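Local coordinates for protein glucokinase (Leishmania braziliensis MHOM/BR/75/M2904, PDB 6EDI) that probably phosphorylates D-glucose to glucose 6-phosphate with ATP, as a glucokinase of the actin-like ATPase clan, at residues L310-S315 and N356-E361; F286-A291 and P305-L310; V72-T77 and L85-E90. All blocks are in the same frame, centred on the assembly; numbering follows the deposited sequence.

Interaction 1. Residues L310-S315 and N356-E361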
ATOM      1  N   LEU A 310     -17.851 -27.380  15.619  1.00 36.94           N
ATOM      2  CA  LEU A 310     -19.273 -27.657  15.412  1.00 39.60           C
ATOM      3  C   LEU A 310     -19.670 -27.501  13.947  1.00 41.50           C
ATOM      4  O   LEU A 310     -20.542 -28.216  13.445  1.00 43.52           O
ATOM      5  CB  LEU A 310     -20.131 -26.741  16.302  1.00 41.40           C
ATOM      6  CG  LEU A 310     -20.453 -27.125  17.756  1.00 45.21           C
ATOM      7  CD1 LEU A 310     -19.278 -27.777  18.456  1.00 50.47           C
ATOM      8  CD2 LEU A 310     -20.896 -25.914  18.554  1.00 42.03           C
ATOM      9  N   ALA A 311     -19.020 -26.563  13.261  1.00 39.32           N
ATOM     10  CA  ALA A 311     -19.303 -26.310  11.851  1.00 37.84           C
ATOM     11  C   ALA A 311     -18.719 -27.412  10.973  1.00 40.06           C
ATOM     12  O   ALA A 311     -19.337 -27.842   9.989  1.00 38.62           O
ATOM     13  CB  ALA A 311     -18.741 -24.968  11.446  1.00 41.20           C
ATOM     14  N   LYS A 312     -17.510 -27.845  11.324  1.00 37.25           N
ATOM     15  CA  LYS A 312     -16.843 -28.935  10.624  1.00 40.37           C
ATOM     16  C   LYS A 312     -17.678 -30.212  10.730  1.00 44.88           C
ATOM     17  O   LYS A 312     -17.880 -30.925   9.740  1.00 42.80           O
ATOM     18  CB  LYS A 312     -15.433 -29.148  11.190  1.00 38.05           C
ATOM     19  CG  LYS A 312     -14.640 -30.222  10.457  1.00 39.35           C
ATOM     20  CD  LYS A 312     -13.185 -30.318  10.935  1.00 39.56           C
ATOM     21  CE  LYS A 312     -12.427 -31.368  10.115  1.00 39.90           C
ATOM     22  NZ  LYS A 312     -10.942 -31.321  10.272  1.00 39.49           N
ATOM     23  N   SER A 313     -18.165 -30.479  11.941  1.00 45.12           N
ATOM     24  CA  SER A 313     -19.049 -31.615  12.206  1.00 46.40           C
ATOM     25  C   SER A 313     -20.226 -31.651  11.241  1.00 47.94           C
ATOM     26  O   SER A 313     -20.516 -32.683  10.638  1.00 50.37           O
ATOM     27  CB  SER A 313     -19.575 -31.543  13.640  1.00 46.32           C
ATOM     28  OG  SER A 313     -19.237 -32.711  14.357  1.00 52.25           O
ATOM     29  N   GLY A 314     -20.897 -30.513  11.092  1.00 50.06           N
ATOM     30  CA  GLY A 314     -22.029 -30.419  10.191  1.00 44.10           C
ATOM     31  C   GLY A 314     -23.352 -30.423  10.935  1.00 49.22           C
ATOM     32  O   GLY A 314     -24.418 -30.306  10.328  1.00 53.71           O
ATOM     33  N   SER A 315     -23.289 -30.559  12.253  1.00 48.04           N
ATOM     34  CA  SER A 315     -24.496 -30.509  13.061  1.00 54.43           C
ATOM     35  C   SER A 315     -25.049 -29.095  13.172  1.00 53.46           C
ATOM     36  O   SER A 315     -25.812 -28.640  12.318  1.00 58.32           O
ATOM     37  CB  SER A 315     -24.228 -31.037  14.468  1.00 56.51           C
ATOM     38  OG  SER A 315     -25.212 -30.529  15.354  1.00 60.23           O
ATOM     39  N   ASN A 356      -9.370 -24.438   9.075  1.00 30.92           N
ATOM     40  CA  ASN A 356     -10.721 -24.416   8.538  1.00 33.12           C
ATOM     41  C   ASN A 356     -10.772 -24.816   7.065  1.00 32.10           C
ATOM     42  O   ASN A 356     -11.672 -24.411   6.325  1.00 32.78           O
ATOM     43  CB  ASN A 356     -11.340 -23.032   8.709  1.00 31.14           C
ATOM     44  CG  ASN A 356     -11.557 -22.646  10.163  1.00 35.32           C
ATOM     45  OD1 ASN A 356     -11.436 -23.461  11.075  1.00 40.90           O
ATOM     46  ND2 ASN A 356     -11.908 -21.384  10.378  1.00 37.47           N
ATOM     47  N   SER A 357      -9.797 -25.610   6.639  1.00 32.29           N
ATOM     48  CA  SER A 357      -9.765 -26.097   5.269  1.00 34.44           C
ATOM     49  C   SER A 357     -11.093 -26.733   4.843  1.00 37.62           C
ATOM     50  O   SER A 357     -11.532 -26.551   3.702  1.00 36.91           O
ATOM     51  CB  SER A 357      -8.623 -27.086   5.086  1.00 35.56           C
ATOM     52  OG  SER A 357      -8.493 -27.413   3.719  1.00 40.79           O
ATOM     53  N   PHE A 358     -11.721 -27.455   5.772  1.00 36.59           N
ATOM     54  CA  PHE A 358     -13.032 -28.068   5.555  1.00 37.05           C
ATOM     55  C   PHE A 358     -14.034 -27.110   4.902  1.00 36.74           C
ATOM     56  O   PHE A 358     -14.766 -27.495   3.985  1.00 37.94           O
ATOM     57  CB  PHE A 358     -13.597 -28.631   6.876  1.00 34.73           C
ATOM     58  CG  PHE A 358     -14.205 -27.586   7.784  1.00 33.67           C
ATOM     59  CD1 PHE A 358     -13.416 -26.893   8.694  1.00 34.31           C
ATOM     60  CD2 PHE A 358     -15.560 -27.291   7.715  1.00 38.49           C
ATOM     61  CE1 PHE A 358     -13.969 -25.926   9.519  1.00 40.95           C
ATOM     62  CE2 PHE A 358     -16.122 -26.322   8.536  1.00 39.95           C
ATOM     63  CZ  PHE A 358     -15.329 -25.645   9.440  1.00 37.81           C
ATOM     64  N   TYR A 359     -14.062 -25.862   5.354  1.00 35.56           N
ATOM     65  CA  TYR A 359     -14.995 -24.894   4.788  1.00 37.70           C
ATOM     66  C   TYR A 359     -14.700 -24.651   3.307  1.00 37.29           C
ATOM     67  O   TYR A 359     -15.610 -24.633   2.474  1.00 38.38           O
ATOM     68  CB  TYR A 359     -14.995 -23.579   5.588  1.00 36.39           C
ATOM     69  CG  TYR A 359     -15.926 -22.532   5.001  1.00 35.66           C
ATOM     70  CD1 TYR A 359     -17.292 -22.556   5.276  1.00 39.74           C
ATOM     71  CD2 TYR A 359     -15.450 -21.535   4.164  1.00 33.59           C
ATOM     72  CE1 TYR A 359     -18.160 -21.612   4.729  1.00 37.08           C
ATOM     73  CE2 TYR A 359     -16.316 -20.579   3.608  1.00 34.44           C
ATOM     74  CZ  TYR A 359     -17.671 -20.631   3.900  1.00 37.79           C
ATOM     75  OH  TYR A 359     -18.544 -19.695   3.356  1.00 35.76           O
ATOM     76  N   PHE A 360     -13.429 -24.487   2.973  1.00 36.25           N
ATOM     77  CA  PHE A 360     -13.065 -24.130   1.610  1.00 37.31           C
ATOM     78  C   PHE A 360     -13.006 -25.331   0.676  1.00 41.38           C
ATOM     79  O   PHE A 360     -12.920 -25.170  -0.545  1.00 36.61           O
ATOM     80  CB  PHE A 360     -11.725 -23.416   1.585  1.00 38.62           C
ATOM     81  CG  PHE A 360     -11.637 -22.225   2.499  1.00 35.38           C
ATOM     82  CD1 PHE A 360     -12.076 -20.975   2.082  1.00 38.72           C
ATOM     83  CD2 PHE A 360     -11.049 -22.341   3.745  1.00 31.71           C
ATOM     84  CE1 PHE A 360     -11.970 -19.876   2.920  1.00 38.30           C
ATOM     85  CE2 PHE A 360     -10.944 -21.249   4.587  1.00 34.69           C
ATOM     86  CZ  PHE A 360     -11.407 -20.019   4.176  1.00 39.46           C
ATOM     87  N   GLU A 361     -13.041 -26.535   1.241  1.00 40.73           N
ATOM     88  CA  GLU A 361     -13.037 -27.736   0.410  1.00 42.02           C
ATOM     89  C   GLU A 361     -14.389 -27.977  -0.290  1.00 44.15           C
ATOM     90  O   GLU A 361     -14.462 -28.745  -1.254  1.00 46.06           O
ATOM     91  CB  GLU A 361     -12.596 -28.960   1.218  1.00 41.30           C
ATOM     92  CG  GLU A 361     -11.139 -28.912   1.711  1.00 44.80           C
ATOM     93  CD  GLU A 361     -10.124 -29.090   0.591  1.00 53.12           C
ATOM     94  OE1 GLU A 361     -10.515 -29.614  -0.474  1.00 59.67           O
ATOM     95  OE2 GLU A 361      -8.935 -28.714   0.769  1.00 47.59           O
TER
HETATM   96  O   HOH W   1     -10.320 -28.614   8.224  1.00 39.76           O
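The ring of Phe358 is filled in on both faces by aliphatic carbon and has a water molecule at its edge. Over one face stands CB of Lys312, 3.7 Å from the ring centroid and only 1° off the ring normal, an almost ideal CH-pi contact. The opposite face has CB of Tyr359, the next residue in the chain, displaced toward the rim. Around the Lys312 contact the backbone joins in: CA of Lys312 lies 3.4 Å from CE2 of Phe358, above the same face as CB. The rest of the lysine follows the ring outward. With CG trans to the backbone N (chi1 -177°) and every later torsion extended, the chain passes over the inner part of the ring, CG of Lys312 being 3.8 Å from CG of Phe358, before it carries the ammonium group away. Lysine suits the edge of the contact because its methylenes can pack on an aromatic while its charge stays near water. The in-plane water accepts a hydrogen bond from Phe358 N at 3.1 Å and a weak one from Lys312 NZ, so it links the backbone at Phe358 to the lysine side chain. Near the CZ end of the ring, CB of Ala311 lies 4.0 Å from CZ of Phe358; a methyl group is small enough to let the aromatic come close to the helix, and it also packs on Val323. Tyr359 turns to the same long helix 317-341, where its hydroxyl bonds Asp324. The arrangement is plain packing in the helical part of the C-terminal lobe: the Phe358 ring, carried by the short, weakly bonded helical turn 357-361, lies against the last turn of helix 304-313, which is ended by Gly314 with its positive phi.

Interaction 2. Residues F286-A291 and P305-L310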
ATOM      1  N   PHE A 286     -19.191 -13.937  18.120  1.00 30.35           N
ATOM      2  CA  PHE A 286     -20.354 -13.073  17.991  1.00 33.85           C
ATOM      3  C   PHE A 286     -21.314 -13.616  16.942  1.00 33.27           C
ATOM      4  O   PHE A 286     -22.542 -13.582  17.115  1.00 33.89           O
ATOM      5  CB  PHE A 286     -19.944 -11.649  17.616  1.00 35.50           C
ATOM      6  CG  PHE A 286     -21.109 -10.748  17.353  1.00 29.86           C
ATOM      7  CD1 PHE A 286     -21.772 -10.134  18.408  1.00 35.91           C
ATOM      8  CD2 PHE A 286     -21.557 -10.529  16.057  1.00 35.43           C
ATOM      9  CE1 PHE A 286     -22.866  -9.307  18.180  1.00 40.19           C
ATOM     10  CE2 PHE A 286     -22.642  -9.701  15.811  1.00 35.76           C
ATOM     11  CZ  PHE A 286     -23.302  -9.087  16.879  1.00 37.53           C
ATOM     12  N   ASN A 287     -20.753 -14.090  15.836  1.00 32.70           N
ATOM     13  CA  ASN A 287     -21.563 -14.640  14.764  1.00 30.03           C
ATOM     14  C   ASN A 287     -22.434 -15.796  15.225  1.00 34.32           C
ATOM     15  O   ASN A 287     -23.595 -15.926  14.818  1.00 35.07           O
ATOM     16  CB  ASN A 287     -20.682 -15.053  13.596  1.00 32.79           C
ATOM     17  CG  ASN A 287     -20.283 -13.866  12.740  1.00 31.27           C
ATOM     18  OD1 ASN A 287     -20.578 -12.719  13.093  1.00 24.27           O
ATOM     19  ND2 ASN A 287     -19.608 -14.132  11.620  1.00 30.90           N
ATOM     20  N   TYR A 288     -21.874 -16.618  16.099  1.00 31.65           N
ATOM     21  CA  TYR A 288     -22.600 -17.769  16.615  1.00 39.18           C
ATOM     22  C   TYR A 288     -23.834 -17.340  17.398  1.00 33.69           C
ATOM     23  O   TYR A 288     -24.939 -17.807  17.131  1.00 36.14           O
ATOM     24  CB  TYR A 288     -21.697 -18.635  17.490  1.00 34.16           C
ATOM     25  CG  TYR A 288     -22.364 -19.926  17.908  1.00 41.30           C
ATOM     26  CD1 TYR A 288     -22.662 -20.909  16.969  1.00 40.53           C
ATOM     27  CD2 TYR A 288     -22.703 -20.160  19.232  1.00 45.45           C
ATOM     28  CE1 TYR A 288     -23.275 -22.096  17.343  1.00 45.39           C
ATOM     29  CE2 TYR A 288     -23.315 -21.342  19.616  1.00 45.22           C
ATOM     30  CZ  TYR A 288     -23.599 -22.305  18.669  1.00 47.24           C
ATOM     31  OH  TYR A 288     -24.211 -23.483  19.061  1.00 49.76           O
ATOM     32  N   ALA A 289     -23.637 -16.450  18.361  1.00 36.05           N
ATOM     33  CA  ALA A 289     -24.753 -15.876  19.100  1.00 38.12           C
ATOM     34  C   ALA A 289     -25.758 -15.270  18.130  1.00 41.73           C
ATOM     35  O   ALA A 289     -26.943 -15.608  18.162  1.00 43.93           O
ATOM     36  CB  ALA A 289     -24.262 -14.844  20.089  1.00 41.98           C
ATOM     37  N   TYR A 290     -25.270 -14.407  17.241  1.00 37.50           N
ATOM     38  CA  TYR A 290     -26.125 -13.709  16.286  1.00 35.40           C
ATOM     39  C   TYR A 290     -26.994 -14.669  15.471  1.00 37.85           C
ATOM     40  O   TYR A 290     -28.139 -14.355  15.159  1.00 40.00           O
ATOM     41  CB  TYR A 290     -25.278 -12.804  15.373  1.00 34.65           C
ATOM     42  CG  TYR A 290     -26.073 -11.870  14.470  1.00 34.25           C
ATOM     43  CD1 TYR A 290     -26.538 -10.644  14.936  1.00 35.45           C
ATOM     44  CD2 TYR A 290     -26.329 -12.203  13.144  1.00 35.93           C
ATOM     45  CE1 TYR A 290     -27.252  -9.785  14.109  1.00 32.36           C
ATOM     46  CE2 TYR A 290     -27.037 -11.352  12.314  1.00 32.33           C
ATOM     47  CZ  TYR A 290     -27.495 -10.150  12.806  1.00 34.81           C
ATOM     48  OH  TYR A 290     -28.199  -9.302  11.986  1.00 34.47           O
ATOM     49  N   ALA A 291     -26.466 -15.845  15.140  1.00 36.81           N
ATOM     50  CA  ALA A 291     -27.213 -16.784  14.292  1.00 35.28           C
ATOM     51  C   ALA A 291     -28.211 -17.627  15.092  1.00 39.70           C
ATOM     52  O   ALA A 291     -29.196 -18.117  14.542  1.00 45.83           O
ATOM     53  CB  ALA A 291     -26.272 -17.680  13.515  1.00 34.26           C
ATOM     54  N   PRO A 305     -12.881 -21.761  18.726  1.00 41.96           N
ATOM     55  CA  PRO A 305     -12.541 -23.158  18.424  1.00 42.30           C
ATOM     56  C   PRO A 305     -13.787 -24.030  18.339  1.00 42.14           C
ATOM     57  O   PRO A 305     -13.930 -24.818  17.395  1.00 41.92           O
ATOM     58  CB  PRO A 305     -11.730 -23.583  19.648  1.00 43.57           C
ATOM     59  CG  PRO A 305     -11.085 -22.341  20.126  1.00 44.57           C
ATOM     60  CD  PRO A 305     -12.049 -21.226  19.826  1.00 41.53           C
ATOM     61  N   GLU A 306     -14.684 -23.862  19.306  1.00 39.79           N
ATOM     62  CA  GLU A 306     -15.870 -24.710  19.417  1.00 44.88           C
ATOM     63  C   GLU A 306     -16.805 -24.540  18.232  1.00 43.07           C
ATOM     64  O   GLU A 306     -17.271 -25.524  17.645  1.00 39.76           O
ATOM     65  CB  GLU A 306     -16.659 -24.380  20.683  1.00 46.00           C
ATOM     66  CG  GLU A 306     -15.910 -24.470  21.995  1.00 47.75           C
ATOM     67  CD  GLU A 306     -16.742 -23.921  23.147  1.00 53.46           C
ATOM     68  OE1 GLU A 306     -17.903 -24.367  23.301  1.00 54.19           O
ATOM     69  OE2 GLU A 306     -16.248 -23.035  23.883  1.00 53.38           O
ATOM     70  N   VAL A 307     -17.104 -23.283  17.903  1.00 41.73           N
ATOM     71  CA  VAL A 307     -17.990 -22.983  16.792  1.00 35.34           C
ATOM     72  C   VAL A 307     -17.456 -23.641  15.527  1.00 35.89           C
ATOM     73  O   VAL A 307     -18.179 -24.337  14.822  1.00 38.10           O
ATOM     74  CB  VAL A 307     -18.159 -21.447  16.600  1.00 41.45           C
ATOM     75  CG1 VAL A 307     -18.951 -21.147  15.337  1.00 33.98           C
ATOM     76  CG2 VAL A 307     -18.831 -20.823  17.820  1.00 38.01           C
ATOM     77  N   ALA A 308     -16.167 -23.447  15.268  1.00 41.08           N
ATOM     78  CA  ALA A 308     -15.524 -24.022  14.090  1.00 40.56           C
ATOM     79  C   ALA A 308     -15.589 -25.552  14.079  1.00 38.90           C
ATOM     80  O   ALA A 308     -15.859 -26.158  13.040  1.00 39.35           O
ATOM     81  CB  ALA A 308     -14.075 -23.537  13.973  1.00 38.10           C
ATOM     82  N   LYS A 309     -15.334 -26.176  15.227  1.00 41.98           N
ATOM     83  CA  LYS A 309     -15.452 -27.630  15.323  1.00 39.52           C
ATOM     84  C   LYS A 309     -16.887 -28.080  15.024  1.00 41.74           C
ATOM     85  O   LYS A 309     -17.105 -29.029  14.263  1.00 38.67           O
ATOM     86  CB  LYS A 309     -14.995 -28.132  16.692  1.00 40.97           C
ATOM     87  CG  LYS A 309     -15.205 -29.629  16.878  1.00 46.90           C
ATOM     88  CD  LYS A 309     -14.815 -30.092  18.264  1.00 40.78           C
ATOM     89  CE  LYS A 309     -13.368 -30.578  18.308  1.00 46.05           C
ATOM     90  NZ  LYS A 309     -13.268 -31.972  18.859  1.00 43.26           N
ATOM     91  N   LEU A 310     -17.851 -27.380  15.619  1.00 36.94           N
ATOM     92  CA  LEU A 310     -19.273 -27.657  15.412  1.00 39.60           C
ATOM     93  C   LEU A 310     -19.670 -27.501  13.947  1.00 41.50           C
ATOM     94  O   LEU A 310     -20.542 -28.216  13.445  1.00 43.52           O
ATOM     95  CB  LEU A 310     -20.131 -26.741  16.302  1.00 41.40           C
ATOM     96  CG  LEU A 310     -20.453 -27.125  17.756  1.00 45.21           C
ATOM     97  CD1 LEU A 310     -19.278 -27.777  18.456  1.00 50.47           C
ATOM     98  CD2 LEU A 310     -20.896 -25.914  18.554  1.00 42.03           C
TER
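Tyr288 and Val307 are the closest pair of residues between two helical segments that run in broadly the same sense but are clearly inclined to each other, with their CA atoms 7.0 Å apart. Both side chains set out toward the partner helix, and the contact rests on one branch of the valine. CG2 of Val307 sits 3.6 Å from CB of Tyr288 and equally 3.6 Å from CG of Tyr288, nestling at the root of the tyrosine and meeting its ring obliquely. The other methyl, CG1 of Val307, is farther off, 4.1 Å from CD1 of Tyr288. This division follows from the valine torsion: with CG1 trans to the backbone N (chi1 173°), CG2 is the branch beside that N and the one pressed on the tyrosine. A beta-branched residue suits the site, since its two methyl groups broaden the contact without adding length.

The tyrosine ring lies between the two helices, against Val307, and runs on toward Leu310, one turn later. There CD2 of Leu310 is 4.1 Å from OH of Tyr288, the two side chains crossing at about a right angle. Tyrosine suits the place by being apolar along its length and polar at its end. The hydroxyl of this buried tyrosine is bonded by OD2 of Asp316, and weakly by NZ of Lys302, from the loops at either end of helix 304-313.

Helix 317-341 runs close by: its Ala319 touches both Tyr288 and Leu310, and the carbonyl of Ala322 receives a bond from Asn287. Helix 281-292 thus touches helix 245-259 through Phe286 and Tyr290, helix 317-341 through Asn287, Tyr288 and Tyr290, and helix 304-313 through Tyr288.

Interaction 3. Residues V72-T77 and L85-E90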
ATOM      1  N   VAL A  72      17.345 -21.923  17.447  1.00 26.86           N
ATOM      2  CA  VAL A  72      17.347 -22.196  18.876  1.00 33.26           C
ATOM      3  C   VAL A  72      16.178 -21.435  19.475  1.00 33.31           C
ATOM      4  O   VAL A  72      15.968 -20.263  19.157  1.00 34.41           O
ATOM      5  CB  VAL A  72      18.649 -21.686  19.514  1.00 34.62           C
ATOM      6  CG1 VAL A  72      18.618 -21.866  21.025  1.00 35.71           C
ATOM      7  CG2 VAL A  72      19.837 -22.403  18.912  1.00 32.59           C
ATOM      8  N   ARG A  73      15.389 -22.090  20.315  1.00 30.83           N
ATOM      9  CA  ARG A  73      14.318 -21.368  20.985  1.00 35.73           C
ATOM     10  C   ARG A  73      14.847 -20.821  22.297  1.00 38.59           C
ATOM     11  O   ARG A  73      15.238 -21.582  23.182  1.00 36.77           O
ATOM     12  CB  ARG A  73      13.100 -22.260  21.222  1.00 37.59           C
ATOM     13  CG  ARG A  73      11.957 -21.549  21.934  1.00 43.29           C
ATOM     14  CD  ARG A  73      10.806 -22.501  22.214  1.00 47.64           C
ATOM     15  NE  ARG A  73      10.365 -23.213  21.013  1.00 43.46           N
ATOM     16  CZ  ARG A  73       9.467 -22.742  20.154  1.00 47.36           C
ATOM     17  NH1 ARG A  73       8.922 -21.549  20.352  1.00 48.94           N
ATOM     18  NH2 ARG A  73       9.120 -23.454  19.086  1.00 47.22           N
ATOM     19  N   PHE A  74      14.889 -19.498  22.406  1.00 35.37           N
ATOM     20  CA  PHE A  74      15.283 -18.851  23.647  1.00 40.20           C
ATOM     21  C   PHE A  74      14.012 -18.461  24.374  1.00 41.00           C
ATOM     22  O   PHE A  74      12.957 -18.330  23.752  1.00 40.02           O
ATOM     23  CB  PHE A  74      16.143 -17.614  23.365  1.00 38.36           C
ATOM     24  CG  PHE A  74      17.515 -17.934  22.847  1.00 38.69           C
ATOM     25  CD1 PHE A  74      18.577 -18.124  23.723  1.00 36.14           C
ATOM     26  CD2 PHE A  74      17.753 -18.034  21.480  1.00 38.51           C
ATOM     27  CE1 PHE A  74      19.856 -18.420  23.245  1.00 36.51           C
ATOM     28  CE2 PHE A  74      19.027 -18.325  20.997  1.00 33.99           C
ATOM     29  CZ  PHE A  74      20.078 -18.516  21.882  1.00 37.58           C
ATOM     30  N   LYS A  75      14.102 -18.293  25.688  1.00 42.66           N
ATOM     31  CA  LYS A  75      12.939 -17.918  26.471  1.00 43.36           C
ATOM     32  C   LYS A  75      13.095 -16.504  26.988  1.00 39.96           C
ATOM     33  O   LYS A  75      14.093 -16.181  27.632  1.00 39.21           O
ATOM     34  CB  LYS A  75      12.714 -18.898  27.632  1.00 40.59           C
ATOM     35  CG  LYS A  75      12.111 -20.231  27.203  1.00 49.53           C
ATOM     36  CD  LYS A  75      13.163 -21.163  26.596  1.00 45.82           C
ATOM     37  CE  LYS A  75      12.541 -22.179  25.639  1.00 48.14           C
ATOM     38  NZ  LYS A  75      13.525 -23.213  25.181  1.00 48.86           N
ATOM     39  N   VAL A  76      12.109 -15.661  26.687  1.00 43.48           N
ATOM     40  CA  VAL A  76      12.067 -14.294  27.199  1.00 43.79           C
ATOM     41  C   VAL A  76      11.634 -14.324  28.668  1.00 44.12           C
ATOM     42  O   VAL A  76      10.447 -14.208  28.992  1.00 45.06           O
ATOM     43  CB  VAL A  76      11.106 -13.410  26.382  1.00 39.28           C
ATOM     44  CG1 VAL A  76      11.390 -11.940  26.652  1.00 38.36           C
ATOM     45  CG2 VAL A  76      11.239 -13.722  24.889  1.00 42.03           C
ATOM     46  N   THR A  77      12.610 -14.485  29.549  1.00 44.03           N
ATOM     47  CA  THR A  77      12.338 -14.725  30.959  1.00 44.18           C
ATOM     48  C   THR A  77      12.041 -13.438  31.712  1.00 42.41           C
ATOM     49  O   THR A  77      11.478 -13.479  32.806  1.00 48.06           O
ATOM     50  CB  THR A  77      13.524 -15.440  31.624  1.00 39.77           C
ATOM     51  OG1 THR A  77      14.682 -14.600  31.553  1.00 40.95           O
ATOM     52  CG2 THR A  77      13.811 -16.745  30.915  1.00 40.99           C
ATOM     53  N   LEU A  85      19.087  -9.103  22.787  1.00 37.72           N
ATOM     54  CA  LEU A  85      20.525  -8.812  22.757  1.00 38.98           C
ATOM     55  C   LEU A  85      21.336  -9.913  23.430  1.00 38.48           C
ATOM     56  O   LEU A  85      22.376 -10.340  22.919  1.00 37.35           O
ATOM     57  CB  LEU A  85      20.835  -7.455  23.399  1.00 39.90           C
ATOM     58  CG  LEU A  85      20.735  -6.230  22.489  1.00 41.19           C
ATOM     59  CD1 LEU A  85      19.306  -6.003  22.057  1.00 41.25           C
ATOM     60  CD2 LEU A  85      21.277  -4.978  23.166  1.00 39.37           C
ATOM     61  N   GLU A  86      20.854 -10.374  24.576  1.00 39.54           N
ATOM     62  CA  GLU A  86      21.487 -11.488  25.261  1.00 38.67           C
ATOM     63  C   GLU A  86      21.523 -12.686  24.337  1.00 35.73           C
ATOM     64  O   GLU A  86      22.559 -13.339  24.197  1.00 37.40           O
ATOM     65  CB  GLU A  86      20.714 -11.845  26.523  1.00 42.40           C
ATOM     66  CG  GLU A  86      20.434 -10.658  27.412  1.00 44.81           C
ATOM     67  CD  GLU A  86      20.070 -11.070  28.809  1.00 46.79           C
ATOM     68  OE1 GLU A  86      19.863 -12.284  29.040  1.00 49.17           O
ATOM     69  OE2 GLU A  86      20.002 -10.176  29.677  1.00 55.80           O
ATOM     70  N   PHE A  87      20.389 -12.961  23.695  1.00 37.07           N
ATOM     71  CA  PHE A  87      20.259 -14.140  22.840  1.00 36.12           C
ATOM     72  C   PHE A  87      21.227 -14.087  21.655  1.00 33.39           C
ATOM     73  O   PHE A  87      21.910 -15.067  21.359  1.00 34.22           O
ATOM     74  CB  PHE A  87      18.821 -14.308  22.335  1.00 35.75           C
ATOM     75  CG  PHE A  87      17.795 -14.420  23.428  1.00 39.32           C
ATOM     76  CD1 PHE A  87      18.144 -14.878  24.690  1.00 36.48           C
ATOM     77  CD2 PHE A  87      16.476 -14.051  23.189  1.00 40.66           C
ATOM     78  CE1 PHE A  87      17.197 -14.972  25.702  1.00 41.70           C
ATOM     79  CE2 PHE A  87      15.514 -14.145  24.187  1.00 41.25           C
ATOM     80  CZ  PHE A  87      15.876 -14.610  25.451  1.00 43.69           C
ATOM     81  N   PHE A  88      21.280 -12.943  20.981  1.00 34.38           N
ATOM     82  CA  PHE A  88      22.177 -12.802  19.841  1.00 34.17           C
ATOM     83  C   PHE A  88      23.626 -12.999  20.280  1.00 36.80           C
ATOM     84  O   PHE A  88      24.413 -13.651  19.590  1.00 36.37           O
ATOM     85  CB  PHE A  88      21.998 -11.444  19.167  1.00 34.75           C
ATOM     86  CG  PHE A  88      20.621 -11.214  18.630  1.00 35.58           C
ATOM     87  CD1 PHE A  88      19.826 -12.285  18.229  1.00 34.35           C
ATOM     88  CD2 PHE A  88      20.113  -9.923  18.538  1.00 33.64           C
ATOM     89  CE1 PHE A  88      18.531 -12.068  17.739  1.00 31.48           C
ATOM     90  CE2 PHE A  88      18.830  -9.694  18.059  1.00 33.50           C
ATOM     91  CZ  PHE A  88      18.039 -10.771  17.655  1.00 31.24           C
ATOM     92  N   ASP A  89      23.968 -12.463  21.449  1.00 36.88           N
ATOM     93  CA  ASP A  89      25.313 -12.652  21.978  1.00 37.62           C
ATOM     94  C   ASP A  89      25.600 -14.121  22.344  1.00 34.84           C
ATOM     95  O   ASP A  89      26.683 -14.626  22.048  1.00 37.79           O
ATOM     96  CB  ASP A  89      25.593 -11.715  23.153  1.00 39.15           C
ATOM     97  CG  ASP A  89      27.075 -11.554  23.415  1.00 47.44           C
ATOM     98  OD1 ASP A  89      27.722 -10.773  22.683  1.00 47.77           O
ATOM     99  OD2 ASP A  89      27.598 -12.221  24.337  1.00 47.30           O
ATOM    100  N   GLU A  90      24.640 -14.814  22.955  1.00 33.60           N
ATOM    101  CA  GLU A  90      24.823 -16.244  23.233  1.00 37.95           C
ATOM    102  C   GLU A  90      25.037 -17.067  21.960  1.00 38.83           C
ATOM    103  O   GLU A  90      25.789 -18.041  21.965  1.00 35.65           O
ATOM    104  CB  GLU A  90      23.643 -16.827  24.019  1.00 39.86           C
ATOM    105  CG  GLU A  90      23.420 -16.217  25.385  1.00 42.93           C
ATOM    106  CD  GLU A  90      22.981 -17.243  26.416  1.00 47.79           C
ATOM    107  OE1 GLU A  90      21.800 -17.656  26.403  1.00 47.71           O
ATOM    108  OE2 GLU A  90      23.830 -17.640  27.239  1.00 56.52           O
TER
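Strand 67-75 and helix 84-98 form a strand-loop-helix unit in the N-terminal lobe: the helix folds back on the strand across the face of the mixed sheet, and Phe74 meets Phe87 between them. The helix and strand segments run roughly antiparallel, their axes at 143° and 9.7 Å apart. The two rings are nearly parallel, planes 19° apart, but strongly offset, with centroids at 4.7 Å, so each CB, not the other ring, lies over a face. CB of Phe74 stands 3.4 Å from the centroid of Phe87, and CB of Phe87 lies 3.9 Å from that of Phe74. Phe74 has CG beside its backbone N (chi1 -71°), which places the ring with one face toward CB of Phe87; its other face is packed by CG1 of Val72. At the ring edges oxygen takes over. Lys75 O approaches CZ of Phe87 at 3.2 Å, near the ring plane, and OE1 of Glu90 comes to 3.8 Å from CE1 of Phe74. Phenylalanine thus suits both places: its faces accept aliphatic carbon, and its edge, whose hydrogens carry slight positive charge, tolerates oxygen. The contact is held mainly by dispersion and close fit, probably with slight electrostatic help from those oxygens.

Followed from the N terminus, the chain first makes interaction 3, which closes the short connection from strand 67-75 to helix 84-98 and seats that helix on the N-terminal sheet. Some two hundred residues later, in the C-terminal lobe, interaction 2 closes the loop between helices 281-292 and 304-313. Interaction 1 then closes a longer excursion through helix 317-341, strand 345-348 and helix 351-355. The three are in series; none nests in or crosses another. Interactions 1 and 2 share Leu310 and use successive turns of helix 304-313, and they touch where Phe358 CZ packs 3.7 Å from Ala308 O. Interaction 3 stands apart, its nearest atoms about 20 Å from those of interaction 2.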